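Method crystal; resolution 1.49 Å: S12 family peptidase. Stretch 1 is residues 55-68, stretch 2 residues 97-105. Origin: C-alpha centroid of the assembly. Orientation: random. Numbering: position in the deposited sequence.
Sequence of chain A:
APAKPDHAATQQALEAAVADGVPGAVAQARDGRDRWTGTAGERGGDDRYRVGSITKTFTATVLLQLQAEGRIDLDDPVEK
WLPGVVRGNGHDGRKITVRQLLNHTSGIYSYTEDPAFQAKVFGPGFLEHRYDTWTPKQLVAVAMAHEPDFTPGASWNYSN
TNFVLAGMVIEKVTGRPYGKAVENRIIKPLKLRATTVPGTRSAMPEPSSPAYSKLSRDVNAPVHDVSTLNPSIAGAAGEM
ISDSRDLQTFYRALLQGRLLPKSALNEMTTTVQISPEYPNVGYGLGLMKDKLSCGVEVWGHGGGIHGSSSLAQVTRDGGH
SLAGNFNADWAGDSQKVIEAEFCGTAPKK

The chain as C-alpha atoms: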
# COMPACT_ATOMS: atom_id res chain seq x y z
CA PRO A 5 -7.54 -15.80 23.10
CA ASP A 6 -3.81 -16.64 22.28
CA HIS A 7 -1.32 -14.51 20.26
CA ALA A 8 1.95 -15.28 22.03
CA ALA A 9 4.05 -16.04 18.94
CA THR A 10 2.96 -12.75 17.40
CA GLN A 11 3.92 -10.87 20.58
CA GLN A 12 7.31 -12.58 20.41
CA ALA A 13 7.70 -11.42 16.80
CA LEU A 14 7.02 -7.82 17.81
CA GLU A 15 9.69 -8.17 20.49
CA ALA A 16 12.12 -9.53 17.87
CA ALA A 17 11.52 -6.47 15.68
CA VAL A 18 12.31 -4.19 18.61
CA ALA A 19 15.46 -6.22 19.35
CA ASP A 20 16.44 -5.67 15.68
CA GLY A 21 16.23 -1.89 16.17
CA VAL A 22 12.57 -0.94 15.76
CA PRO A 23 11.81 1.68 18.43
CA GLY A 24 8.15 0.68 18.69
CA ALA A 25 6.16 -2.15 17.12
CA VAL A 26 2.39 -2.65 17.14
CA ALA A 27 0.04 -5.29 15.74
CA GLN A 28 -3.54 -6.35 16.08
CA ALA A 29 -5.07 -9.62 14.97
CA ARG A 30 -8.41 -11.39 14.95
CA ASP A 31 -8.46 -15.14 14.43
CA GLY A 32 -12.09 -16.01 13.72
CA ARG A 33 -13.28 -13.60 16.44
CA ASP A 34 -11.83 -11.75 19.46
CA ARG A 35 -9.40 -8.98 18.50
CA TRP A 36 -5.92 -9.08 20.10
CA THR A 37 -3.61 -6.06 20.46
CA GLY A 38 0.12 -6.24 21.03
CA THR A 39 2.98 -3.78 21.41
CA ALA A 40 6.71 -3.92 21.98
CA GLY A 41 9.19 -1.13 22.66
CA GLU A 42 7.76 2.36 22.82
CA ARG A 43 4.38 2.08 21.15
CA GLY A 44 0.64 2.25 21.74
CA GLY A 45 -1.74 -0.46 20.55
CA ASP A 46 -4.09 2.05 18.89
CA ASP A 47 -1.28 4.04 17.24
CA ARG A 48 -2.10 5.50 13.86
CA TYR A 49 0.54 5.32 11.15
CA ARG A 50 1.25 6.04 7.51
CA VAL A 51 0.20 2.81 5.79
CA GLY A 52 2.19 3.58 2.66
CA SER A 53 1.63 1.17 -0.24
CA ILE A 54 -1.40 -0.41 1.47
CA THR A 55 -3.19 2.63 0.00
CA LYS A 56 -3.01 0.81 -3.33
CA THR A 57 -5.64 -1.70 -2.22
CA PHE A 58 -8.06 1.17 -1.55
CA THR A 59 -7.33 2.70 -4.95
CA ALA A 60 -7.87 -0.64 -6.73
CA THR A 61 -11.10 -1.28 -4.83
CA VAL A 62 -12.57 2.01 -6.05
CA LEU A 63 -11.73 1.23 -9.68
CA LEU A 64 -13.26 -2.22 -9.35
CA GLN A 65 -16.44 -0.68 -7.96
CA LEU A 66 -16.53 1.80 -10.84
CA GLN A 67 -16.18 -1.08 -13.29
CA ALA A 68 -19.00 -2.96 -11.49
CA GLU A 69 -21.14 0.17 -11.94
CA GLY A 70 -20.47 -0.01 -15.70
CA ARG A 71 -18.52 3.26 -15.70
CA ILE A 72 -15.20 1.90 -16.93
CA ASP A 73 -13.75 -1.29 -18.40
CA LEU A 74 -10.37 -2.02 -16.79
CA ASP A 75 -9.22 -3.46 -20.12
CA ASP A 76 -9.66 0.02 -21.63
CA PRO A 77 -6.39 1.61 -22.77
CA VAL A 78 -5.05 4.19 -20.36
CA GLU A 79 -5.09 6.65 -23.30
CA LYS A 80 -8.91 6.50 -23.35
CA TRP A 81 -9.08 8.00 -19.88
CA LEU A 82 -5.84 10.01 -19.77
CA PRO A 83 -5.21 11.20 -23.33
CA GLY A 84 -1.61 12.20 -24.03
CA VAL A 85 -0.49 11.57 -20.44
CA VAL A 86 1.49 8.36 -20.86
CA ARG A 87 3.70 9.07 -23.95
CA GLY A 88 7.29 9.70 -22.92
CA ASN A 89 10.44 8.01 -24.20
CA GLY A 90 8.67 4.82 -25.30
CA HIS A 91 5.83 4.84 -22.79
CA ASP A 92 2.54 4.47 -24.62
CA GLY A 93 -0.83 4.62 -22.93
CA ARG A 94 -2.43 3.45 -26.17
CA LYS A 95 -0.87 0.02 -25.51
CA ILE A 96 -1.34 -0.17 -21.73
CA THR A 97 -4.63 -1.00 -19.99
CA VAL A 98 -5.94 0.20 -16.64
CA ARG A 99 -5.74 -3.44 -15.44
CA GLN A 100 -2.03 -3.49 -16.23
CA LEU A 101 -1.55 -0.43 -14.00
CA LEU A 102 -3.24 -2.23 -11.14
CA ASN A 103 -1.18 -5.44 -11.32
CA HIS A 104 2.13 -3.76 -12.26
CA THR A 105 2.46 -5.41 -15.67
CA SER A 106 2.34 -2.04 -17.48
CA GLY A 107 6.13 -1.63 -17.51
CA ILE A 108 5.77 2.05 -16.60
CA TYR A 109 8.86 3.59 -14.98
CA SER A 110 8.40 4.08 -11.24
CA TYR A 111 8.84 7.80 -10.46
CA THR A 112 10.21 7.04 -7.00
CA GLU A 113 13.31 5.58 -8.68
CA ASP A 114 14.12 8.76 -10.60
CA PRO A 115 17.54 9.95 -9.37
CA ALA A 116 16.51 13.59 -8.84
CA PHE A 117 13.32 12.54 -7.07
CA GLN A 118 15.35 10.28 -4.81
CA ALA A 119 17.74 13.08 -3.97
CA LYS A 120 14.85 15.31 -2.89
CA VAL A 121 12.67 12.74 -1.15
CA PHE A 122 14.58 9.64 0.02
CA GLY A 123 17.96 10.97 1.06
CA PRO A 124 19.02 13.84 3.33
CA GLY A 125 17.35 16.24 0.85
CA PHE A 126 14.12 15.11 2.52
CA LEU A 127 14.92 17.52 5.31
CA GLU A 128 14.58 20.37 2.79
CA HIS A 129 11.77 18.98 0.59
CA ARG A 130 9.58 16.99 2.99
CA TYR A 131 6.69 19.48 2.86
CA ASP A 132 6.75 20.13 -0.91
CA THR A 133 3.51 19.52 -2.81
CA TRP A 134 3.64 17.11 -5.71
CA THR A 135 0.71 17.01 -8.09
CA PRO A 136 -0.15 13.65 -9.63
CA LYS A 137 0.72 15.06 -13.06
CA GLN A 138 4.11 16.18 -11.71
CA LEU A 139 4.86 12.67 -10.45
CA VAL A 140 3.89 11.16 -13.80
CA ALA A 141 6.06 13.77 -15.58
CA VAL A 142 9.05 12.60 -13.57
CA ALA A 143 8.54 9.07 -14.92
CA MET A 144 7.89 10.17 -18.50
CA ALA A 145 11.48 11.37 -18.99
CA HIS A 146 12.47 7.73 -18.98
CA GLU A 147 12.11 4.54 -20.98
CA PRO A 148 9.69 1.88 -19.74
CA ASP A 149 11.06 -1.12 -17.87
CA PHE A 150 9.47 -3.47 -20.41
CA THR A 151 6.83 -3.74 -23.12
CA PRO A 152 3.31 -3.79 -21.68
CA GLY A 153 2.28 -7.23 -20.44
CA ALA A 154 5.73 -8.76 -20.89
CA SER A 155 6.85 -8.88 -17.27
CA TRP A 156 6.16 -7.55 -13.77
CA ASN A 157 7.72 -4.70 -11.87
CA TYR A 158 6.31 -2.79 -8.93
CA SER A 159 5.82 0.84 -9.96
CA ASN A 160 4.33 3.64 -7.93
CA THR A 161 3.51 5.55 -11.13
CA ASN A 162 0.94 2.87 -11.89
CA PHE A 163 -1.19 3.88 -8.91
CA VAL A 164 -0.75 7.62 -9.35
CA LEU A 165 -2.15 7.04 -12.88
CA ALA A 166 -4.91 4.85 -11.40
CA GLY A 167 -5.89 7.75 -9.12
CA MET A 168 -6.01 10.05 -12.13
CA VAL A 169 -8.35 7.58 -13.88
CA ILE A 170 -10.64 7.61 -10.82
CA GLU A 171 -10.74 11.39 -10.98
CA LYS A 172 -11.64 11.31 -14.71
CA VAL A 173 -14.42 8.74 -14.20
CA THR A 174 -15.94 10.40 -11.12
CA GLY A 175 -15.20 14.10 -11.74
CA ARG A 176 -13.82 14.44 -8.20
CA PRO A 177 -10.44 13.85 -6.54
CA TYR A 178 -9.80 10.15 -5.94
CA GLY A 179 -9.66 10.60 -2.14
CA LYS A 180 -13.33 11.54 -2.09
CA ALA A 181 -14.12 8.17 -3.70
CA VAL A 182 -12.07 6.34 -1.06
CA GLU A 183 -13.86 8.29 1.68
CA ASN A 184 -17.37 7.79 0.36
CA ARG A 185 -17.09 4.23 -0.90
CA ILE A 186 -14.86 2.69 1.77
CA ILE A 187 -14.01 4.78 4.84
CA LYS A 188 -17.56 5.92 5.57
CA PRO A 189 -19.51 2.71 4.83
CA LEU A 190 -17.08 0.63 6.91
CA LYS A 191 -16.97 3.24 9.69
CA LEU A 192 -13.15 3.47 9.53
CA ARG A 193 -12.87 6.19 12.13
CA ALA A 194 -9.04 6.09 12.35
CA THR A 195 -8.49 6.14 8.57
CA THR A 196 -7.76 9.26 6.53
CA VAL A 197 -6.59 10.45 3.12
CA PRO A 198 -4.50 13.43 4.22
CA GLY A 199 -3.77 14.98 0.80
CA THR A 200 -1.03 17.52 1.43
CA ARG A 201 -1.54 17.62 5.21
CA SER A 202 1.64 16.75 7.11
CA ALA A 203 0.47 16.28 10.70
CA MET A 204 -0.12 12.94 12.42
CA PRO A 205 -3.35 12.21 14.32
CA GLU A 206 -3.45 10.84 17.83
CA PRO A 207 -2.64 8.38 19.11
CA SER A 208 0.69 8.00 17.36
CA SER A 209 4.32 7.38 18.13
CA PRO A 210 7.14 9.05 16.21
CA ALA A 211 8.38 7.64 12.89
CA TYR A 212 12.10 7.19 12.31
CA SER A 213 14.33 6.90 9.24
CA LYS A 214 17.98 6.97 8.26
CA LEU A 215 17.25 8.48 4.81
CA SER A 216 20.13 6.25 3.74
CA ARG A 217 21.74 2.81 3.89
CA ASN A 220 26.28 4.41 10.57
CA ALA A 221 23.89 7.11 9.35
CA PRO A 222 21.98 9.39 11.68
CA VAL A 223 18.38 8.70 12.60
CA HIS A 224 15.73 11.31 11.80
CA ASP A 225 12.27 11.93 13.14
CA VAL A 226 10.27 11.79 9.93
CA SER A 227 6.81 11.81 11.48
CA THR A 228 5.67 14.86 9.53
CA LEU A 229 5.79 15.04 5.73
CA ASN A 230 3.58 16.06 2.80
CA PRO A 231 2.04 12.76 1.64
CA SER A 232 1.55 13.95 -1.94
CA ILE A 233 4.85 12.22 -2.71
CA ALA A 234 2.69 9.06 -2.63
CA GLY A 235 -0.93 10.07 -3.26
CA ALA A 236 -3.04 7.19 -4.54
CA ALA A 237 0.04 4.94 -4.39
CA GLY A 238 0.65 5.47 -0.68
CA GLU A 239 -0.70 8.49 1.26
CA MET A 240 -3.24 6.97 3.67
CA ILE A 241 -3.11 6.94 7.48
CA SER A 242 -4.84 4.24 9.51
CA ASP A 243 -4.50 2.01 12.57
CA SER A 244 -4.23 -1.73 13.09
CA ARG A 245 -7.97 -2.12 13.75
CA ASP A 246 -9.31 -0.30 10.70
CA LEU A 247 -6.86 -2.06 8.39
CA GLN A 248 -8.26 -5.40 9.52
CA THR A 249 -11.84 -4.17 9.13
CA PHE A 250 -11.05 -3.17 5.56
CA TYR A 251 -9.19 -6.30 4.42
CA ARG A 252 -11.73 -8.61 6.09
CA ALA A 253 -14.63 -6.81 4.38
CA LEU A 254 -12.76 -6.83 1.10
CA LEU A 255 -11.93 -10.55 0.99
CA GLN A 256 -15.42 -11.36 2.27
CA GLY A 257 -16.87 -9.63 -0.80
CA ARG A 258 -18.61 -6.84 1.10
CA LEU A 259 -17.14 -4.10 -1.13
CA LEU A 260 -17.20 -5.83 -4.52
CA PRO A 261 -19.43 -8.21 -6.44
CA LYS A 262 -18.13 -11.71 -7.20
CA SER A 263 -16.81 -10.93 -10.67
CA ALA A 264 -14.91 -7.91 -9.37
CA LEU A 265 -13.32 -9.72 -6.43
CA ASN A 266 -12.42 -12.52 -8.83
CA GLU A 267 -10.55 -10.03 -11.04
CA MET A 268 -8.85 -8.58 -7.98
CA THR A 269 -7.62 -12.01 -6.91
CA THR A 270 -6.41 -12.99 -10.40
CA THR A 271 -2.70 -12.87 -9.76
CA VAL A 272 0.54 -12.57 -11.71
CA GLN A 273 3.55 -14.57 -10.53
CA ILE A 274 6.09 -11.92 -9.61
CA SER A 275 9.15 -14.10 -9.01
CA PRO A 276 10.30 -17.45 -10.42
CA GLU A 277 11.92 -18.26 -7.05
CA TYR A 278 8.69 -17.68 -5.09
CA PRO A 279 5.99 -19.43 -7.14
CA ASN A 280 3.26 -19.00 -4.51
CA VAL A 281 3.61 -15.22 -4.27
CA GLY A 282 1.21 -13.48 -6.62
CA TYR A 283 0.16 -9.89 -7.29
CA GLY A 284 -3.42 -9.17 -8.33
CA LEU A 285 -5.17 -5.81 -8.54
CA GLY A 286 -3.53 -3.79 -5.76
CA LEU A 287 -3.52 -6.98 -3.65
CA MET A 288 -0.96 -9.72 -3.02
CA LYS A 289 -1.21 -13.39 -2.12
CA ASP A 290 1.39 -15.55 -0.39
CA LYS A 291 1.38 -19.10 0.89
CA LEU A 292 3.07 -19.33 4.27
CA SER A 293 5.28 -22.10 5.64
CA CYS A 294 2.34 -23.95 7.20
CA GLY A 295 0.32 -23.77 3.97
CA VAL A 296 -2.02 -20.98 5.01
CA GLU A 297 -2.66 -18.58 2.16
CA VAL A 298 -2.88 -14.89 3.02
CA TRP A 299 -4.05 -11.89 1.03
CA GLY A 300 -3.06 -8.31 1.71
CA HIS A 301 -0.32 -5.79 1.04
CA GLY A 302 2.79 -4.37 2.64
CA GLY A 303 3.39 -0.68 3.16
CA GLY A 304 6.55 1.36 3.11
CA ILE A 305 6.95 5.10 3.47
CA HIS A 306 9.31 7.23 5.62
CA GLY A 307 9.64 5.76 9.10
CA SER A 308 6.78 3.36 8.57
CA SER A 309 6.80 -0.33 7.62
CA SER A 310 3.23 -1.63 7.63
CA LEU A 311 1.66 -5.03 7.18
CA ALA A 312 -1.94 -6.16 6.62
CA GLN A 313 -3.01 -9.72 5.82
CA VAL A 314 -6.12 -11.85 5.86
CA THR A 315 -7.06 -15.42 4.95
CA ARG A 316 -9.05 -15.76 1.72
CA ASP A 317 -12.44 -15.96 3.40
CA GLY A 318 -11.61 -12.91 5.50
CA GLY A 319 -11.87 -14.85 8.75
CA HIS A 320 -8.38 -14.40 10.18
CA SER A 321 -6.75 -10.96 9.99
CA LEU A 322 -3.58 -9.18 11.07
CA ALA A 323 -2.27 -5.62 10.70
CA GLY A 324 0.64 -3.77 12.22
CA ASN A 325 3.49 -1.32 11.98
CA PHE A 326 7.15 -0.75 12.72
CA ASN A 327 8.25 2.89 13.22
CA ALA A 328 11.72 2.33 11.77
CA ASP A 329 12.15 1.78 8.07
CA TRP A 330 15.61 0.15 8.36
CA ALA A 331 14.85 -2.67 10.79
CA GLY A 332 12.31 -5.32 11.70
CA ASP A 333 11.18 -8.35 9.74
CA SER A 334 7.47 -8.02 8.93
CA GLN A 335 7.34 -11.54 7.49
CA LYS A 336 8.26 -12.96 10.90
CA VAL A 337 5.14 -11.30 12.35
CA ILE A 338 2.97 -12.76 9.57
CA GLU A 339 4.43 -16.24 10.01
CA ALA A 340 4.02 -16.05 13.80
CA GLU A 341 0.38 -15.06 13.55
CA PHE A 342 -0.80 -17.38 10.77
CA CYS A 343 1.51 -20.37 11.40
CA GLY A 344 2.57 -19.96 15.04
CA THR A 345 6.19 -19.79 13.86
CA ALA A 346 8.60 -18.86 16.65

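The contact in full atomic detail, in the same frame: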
# COMPACT_ATOMS: atom_id res chain seq x y z
N THR A 55 -2.26 1.74 0.68
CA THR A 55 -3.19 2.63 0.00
C THR A 55 -3.62 2.06 -1.34
O THR A 55 -4.77 2.24 -1.77
CB THR A 55 -2.54 4.00 -0.23
OG1 THR A 55 -2.14 4.57 1.03
CG2 THR A 55 -3.47 4.96 -0.95
N LYS A 56 -2.71 1.38 -2.02
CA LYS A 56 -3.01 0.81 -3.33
C LYS A 56 -4.24 -0.08 -3.31
O LYS A 56 -4.97 -0.13 -4.30
CB LYS A 56 -1.82 0.02 -3.85
CG LYS A 56 -0.64 0.89 -4.23
CD LYS A 56 0.43 0.07 -4.95
CE LYS A 56 1.59 0.94 -5.43
NZ LYS A 56 2.37 1.51 -4.32
N THR A 57 -4.47 -0.83 -2.24
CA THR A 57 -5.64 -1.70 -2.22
C THR A 57 -6.93 -0.87 -2.23
O THR A 57 -7.92 -1.26 -2.86
CB THR A 57 -5.62 -2.61 -1.00
OG1 THR A 57 -4.35 -3.25 -0.89
CG2 THR A 57 -6.71 -3.67 -1.13
N PHE A 58 -6.91 0.27 -1.54
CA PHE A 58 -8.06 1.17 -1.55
C PHE A 58 -8.29 1.72 -2.96
O PHE A 58 -9.41 1.73 -3.47
CB PHE A 58 -7.87 2.31 -0.55
CG PHE A 58 -7.90 1.88 0.89
CD1 PHE A 58 -6.76 1.40 1.51
CD2 PHE A 58 -9.07 1.95 1.63
CE1 PHE A 58 -6.76 1.00 2.84
CE2 PHE A 58 -9.07 1.53 2.97
CZ PHE A 58 -7.93 1.08 3.57
N THR A 59 -7.24 2.18 -3.60
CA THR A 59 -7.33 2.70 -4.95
C THR A 59 -7.89 1.67 -5.93
O THR A 59 -8.81 1.98 -6.72
CB THR A 59 -5.94 3.18 -5.39
OG1 THR A 59 -5.52 4.19 -4.47
CG2 THR A 59 -5.93 3.72 -6.81
N ALA A 60 -7.38 0.44 -5.86
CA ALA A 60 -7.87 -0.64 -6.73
C ALA A 60 -9.33 -0.97 -6.46
O ALA A 60 -10.10 -1.22 -7.39
CB ALA A 60 -7.02 -1.88 -6.59
N THR A 61 -9.72 -0.97 -5.19
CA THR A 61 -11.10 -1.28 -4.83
C THR A 61 -12.06 -0.28 -5.47
O THR A 61 -13.09 -0.65 -6.01
CB THR A 61 -11.28 -1.29 -3.30
OG1 THR A 61 -10.49 -2.35 -2.74
CG2 THR A 61 -12.75 -1.56 -2.91
N VAL A 62 -11.71 0.99 -5.44
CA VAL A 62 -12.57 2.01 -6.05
C VAL A 62 -12.72 1.75 -7.54
O VAL A 62 -13.83 1.80 -8.07
CB VAL A 62 -12.02 3.42 -5.81
CG1 VAL A 62 -12.76 4.45 -6.66
CG2 VAL A 62 -12.11 3.76 -4.34
N LEU A 63 -11.63 1.46 -8.24
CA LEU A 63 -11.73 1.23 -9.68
C LEU A 63 -12.54 -0.01 -9.98
O LEU A 63 -13.26 -0.04 -10.98
CB LEU A 63 -10.35 1.13 -10.32
CG LEU A 63 -9.78 2.52 -10.57
CD1 LEU A 63 -8.29 2.42 -10.76
CD2 LEU A 63 -10.43 3.15 -11.81
N LEU A 64 -12.43 -1.03 -9.15
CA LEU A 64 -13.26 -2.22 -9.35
C LEU A 64 -14.74 -1.95 -9.10
O LEU A 64 -15.59 -2.50 -9.82
CB LEU A 64 -12.71 -3.38 -8.50
CG LEU A 64 -11.44 -4.00 -9.09
CD1 LEU A 64 -10.62 -4.70 -8.02
CD2 LEU A 64 -11.79 -4.98 -10.21
N GLN A 65 -15.06 -1.11 -8.13
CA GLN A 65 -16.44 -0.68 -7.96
C GLN A 65 -16.92 0.09 -9.18
O GLN A 65 -18.04 -0.13 -9.65
CB GLN A 65 -16.62 0.16 -6.71
CG GLN A 65 -16.45 -0.60 -5.40
CD GLN A 65 -16.92 0.21 -4.23
OE1 GLN A 65 -17.14 1.42 -4.33
NE2 GLN A 65 -17.12 -0.45 -3.09
N LEU A 66 -16.10 1.01 -9.68
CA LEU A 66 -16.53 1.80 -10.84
C LEU A 66 -16.78 0.91 -12.05
O LEU A 66 -17.72 1.14 -12.81
CB LEU A 66 -15.50 2.90 -11.16
CG LEU A 66 -15.34 3.98 -10.10
CD1 LEU A 66 -14.11 4.81 -10.40
CD2 LEU A 66 -16.60 4.86 -10.02
N GLN A 67 -15.97 -0.13 -12.21
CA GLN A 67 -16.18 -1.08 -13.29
C GLN A 67 -17.49 -1.84 -13.08
O GLN A 67 -18.24 -2.08 -14.04
CB GLN A 67 -15.00 -2.05 -13.45
CG GLN A 67 -15.28 -3.14 -14.49
CD GLN A 67 -14.11 -4.04 -14.76
OE1 GLN A 67 -13.52 -4.00 -15.85
NE2 GLN A 67 -13.78 -4.89 -13.79
N ALA A 68 -17.76 -2.24 -11.84
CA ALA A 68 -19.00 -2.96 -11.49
C ALA A 68 -20.23 -2.09 -11.75
O ALA A 68 -21.32 -2.61 -11.98
CB ALA A 68 -18.96 -3.38 -10.06
N THR A 97 -3.26 -1.05 -20.52
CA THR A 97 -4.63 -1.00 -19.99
C THR A 97 -4.64 -0.61 -18.52
O THR A 97 -3.62 -0.67 -17.84
CB THR A 97 -5.34 -2.35 -20.12
OG1 THR A 97 -4.72 -3.30 -19.25
CG2 THR A 97 -5.24 -2.86 -21.55
N VAL A 98 -5.80 -0.19 -18.04
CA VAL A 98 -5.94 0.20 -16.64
C VAL A 98 -5.63 -1.01 -15.76
O VAL A 98 -4.98 -0.88 -14.72
CB VAL A 98 -7.33 0.80 -16.35
CG1 VAL A 98 -7.49 1.14 -14.89
CG2 VAL A 98 -7.57 2.03 -17.21
N ARG A 99 -6.05 -2.21 -16.19
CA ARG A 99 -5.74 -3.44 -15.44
C ARG A 99 -4.25 -3.62 -15.25
O ARG A 99 -3.79 -4.02 -14.19
CB ARG A 99 -6.33 -4.66 -16.14
CG ARG A 99 -6.25 -5.96 -15.33
CD ARG A 99 -6.78 -7.20 -16.11
NE ARG A 99 -8.12 -6.93 -16.62
CZ ARG A 99 -9.22 -6.90 -15.86
NH1 ARG A 99 -9.16 -7.17 -14.56
NH2 ARG A 99 -10.40 -6.60 -16.41
N GLN A 100 -3.47 -3.33 -16.30
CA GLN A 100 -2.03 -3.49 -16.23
C GLN A 100 -1.36 -2.48 -15.28
O GLN A 100 -0.32 -2.78 -14.72
CB GLN A 100 -1.43 -3.39 -17.64
CG GLN A 100 -1.80 -4.57 -18.52
CD GLN A 100 -1.37 -4.39 -19.96
OE1 GLN A 100 -1.39 -3.28 -20.49
NE2 GLN A 100 -0.99 -5.49 -20.59
N LEU A 101 -1.99 -1.32 -15.08
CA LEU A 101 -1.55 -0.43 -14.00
C LEU A 101 -1.72 -1.13 -12.68
O LEU A 101 -0.81 -1.15 -11.85
CB LEU A 101 -2.38 0.86 -13.97
CG LEU A 101 -2.46 1.72 -15.24
CD1 LEU A 101 -3.32 2.93 -14.99
CD2 LEU A 101 -1.06 2.14 -15.71
N LEU A 102 -2.89 -1.74 -12.47
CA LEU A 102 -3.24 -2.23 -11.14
C LEU A 102 -2.49 -3.47 -10.70
O LEU A 102 -2.36 -3.71 -9.50
CB LEU A 102 -4.75 -2.47 -11.06
CG LEU A 102 -5.61 -1.24 -11.26
CD1 LEU A 102 -7.07 -1.68 -11.33
CD2 LEU A 102 -5.41 -0.20 -10.17
N ASN A 103 -1.98 -4.26 -11.65
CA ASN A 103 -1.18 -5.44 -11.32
C ASN A 103 0.32 -5.31 -11.66
O ASN A 103 1.07 -6.27 -11.57
CB ASN A 103 -1.79 -6.71 -11.94
CG ASN A 103 -1.81 -6.70 -13.45
OD1 ASN A 103 -1.07 -5.97 -14.10
ND2 ASN A 103 -2.65 -7.54 -14.02
N HIS A 104 0.73 -4.09 -12.00
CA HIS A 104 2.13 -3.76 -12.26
C HIS A 104 2.73 -4.54 -13.43
O HIS A 104 3.93 -4.82 -13.44
CB HIS A 104 3.00 -3.94 -11.01
CG HIS A 104 2.57 -3.10 -9.85
ND1 HIS A 104 2.71 -1.73 -9.81
CD2 HIS A 104 2.00 -3.45 -8.68
CE1 HIS A 104 2.24 -1.28 -8.67
NE2 HIS A 104 1.81 -2.31 -7.96
N THR A 105 1.92 -4.83 -14.44
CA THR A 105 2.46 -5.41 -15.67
C THR A 105 2.50 -4.39 -16.80
O THR A 105 2.78 -4.75 -17.95
CB THR A 105 1.67 -6.66 -16.11
OG1 THR A 105 0.30 -6.32 -16.39
CG2 THR A 105 1.74 -7.73 -15.02

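Packing of a short helix and the turn after it (residues 97-105) against a long helix (the helical stretch 55-68) in an S12 family peptidase. The long helix is held by an unbroken i to i+4 ladder, from Thr59 N to Thr55 O (3.1 Å) through Ala68 N to Leu64 O (3.0 Å). The short helix, 98-102, runs nearly antiparallel to it, with 157° between their N-to-C directions and a closest axis approach of 11.3 Å. That spacing is wide, so side chains rather than backbones fill the gap, and no hydrogen bond crosses between the stretches; together they bury 284 Å². Because the directions oppose, the start of stretch 2 faces the later turns of the long helix and its end faces the earlier ones.

Thr97 lies out of reach of the long helix but organizes the short one. As N-cap, its OG1 accepts from Gln100 N at 3.2 Å, satisfying an amide that lacks a full helical partner, while Thr97 N donates to Gln100 OE1 at 2.9 Å. The two residues thus clasp each other, side chain to backbone in both directions. Val98 points toward the long helix, and its CG1 lies 4.4 Å from Leu63 CD1, a loose apolar contact at the N-terminal end of the short helix. Arg99 leaves its backbone sideways, yet its chain, t at chi1 and chi2 and then bent at chi3 (m), brings the guanidinium nearer: Arg99 NH2 stands 4.1 Å from Gln67 OE1. The approach is oblique and too long for a hydrogen bond; both atoms find hydrogen-bond partners elsewhere in the structure. Gln100 and Leu101 make no contact with the long helix.

Leu102 is the centre of the packing, with 71 Å² covered by the other stretch, more than any other residue here. Its CB points toward the long helix, and the m,t rotamer places CD2 3.9 Å from Leu63 CD1 and 4.3 Å from Ala60 CB. Ala60 and Leu63, one turn apart, both point toward stretch 2, so this single methyl touches both. At Ala60 the leucine comes close to the helix backbone: Leu102 CD2 is also 4.3 Å from Ala60 CA, and the CA atoms of Ala60 and Leu102 are only 6.6 Å apart. At Leu63 and Val98 the corresponding CA separation is 9.1 Å, with the longer leucine side chain spanning the wider gap.

Beyond the helix the chain turns. Asn103 makes no contact across, but its OD1 accepts from Thr105 OG1 at 2.7 Å and from Thr105 N at 3.2 Å, bracing the turn around His104. His104, with positive phi (61°), starts out sideways, but the end of its side chain comes nearer to the long helix. Lys56 CE meets the ring at its edge, near its plane, 4.0 Å from His104 CE1. This is a carbon-to-carbon contact: Lys56 NZ and both ring nitrogens, His104 ND1 and NE2, are hydrogen-bonded elsewhere in the structure. Thr105 closes the stretch well away from the long helix.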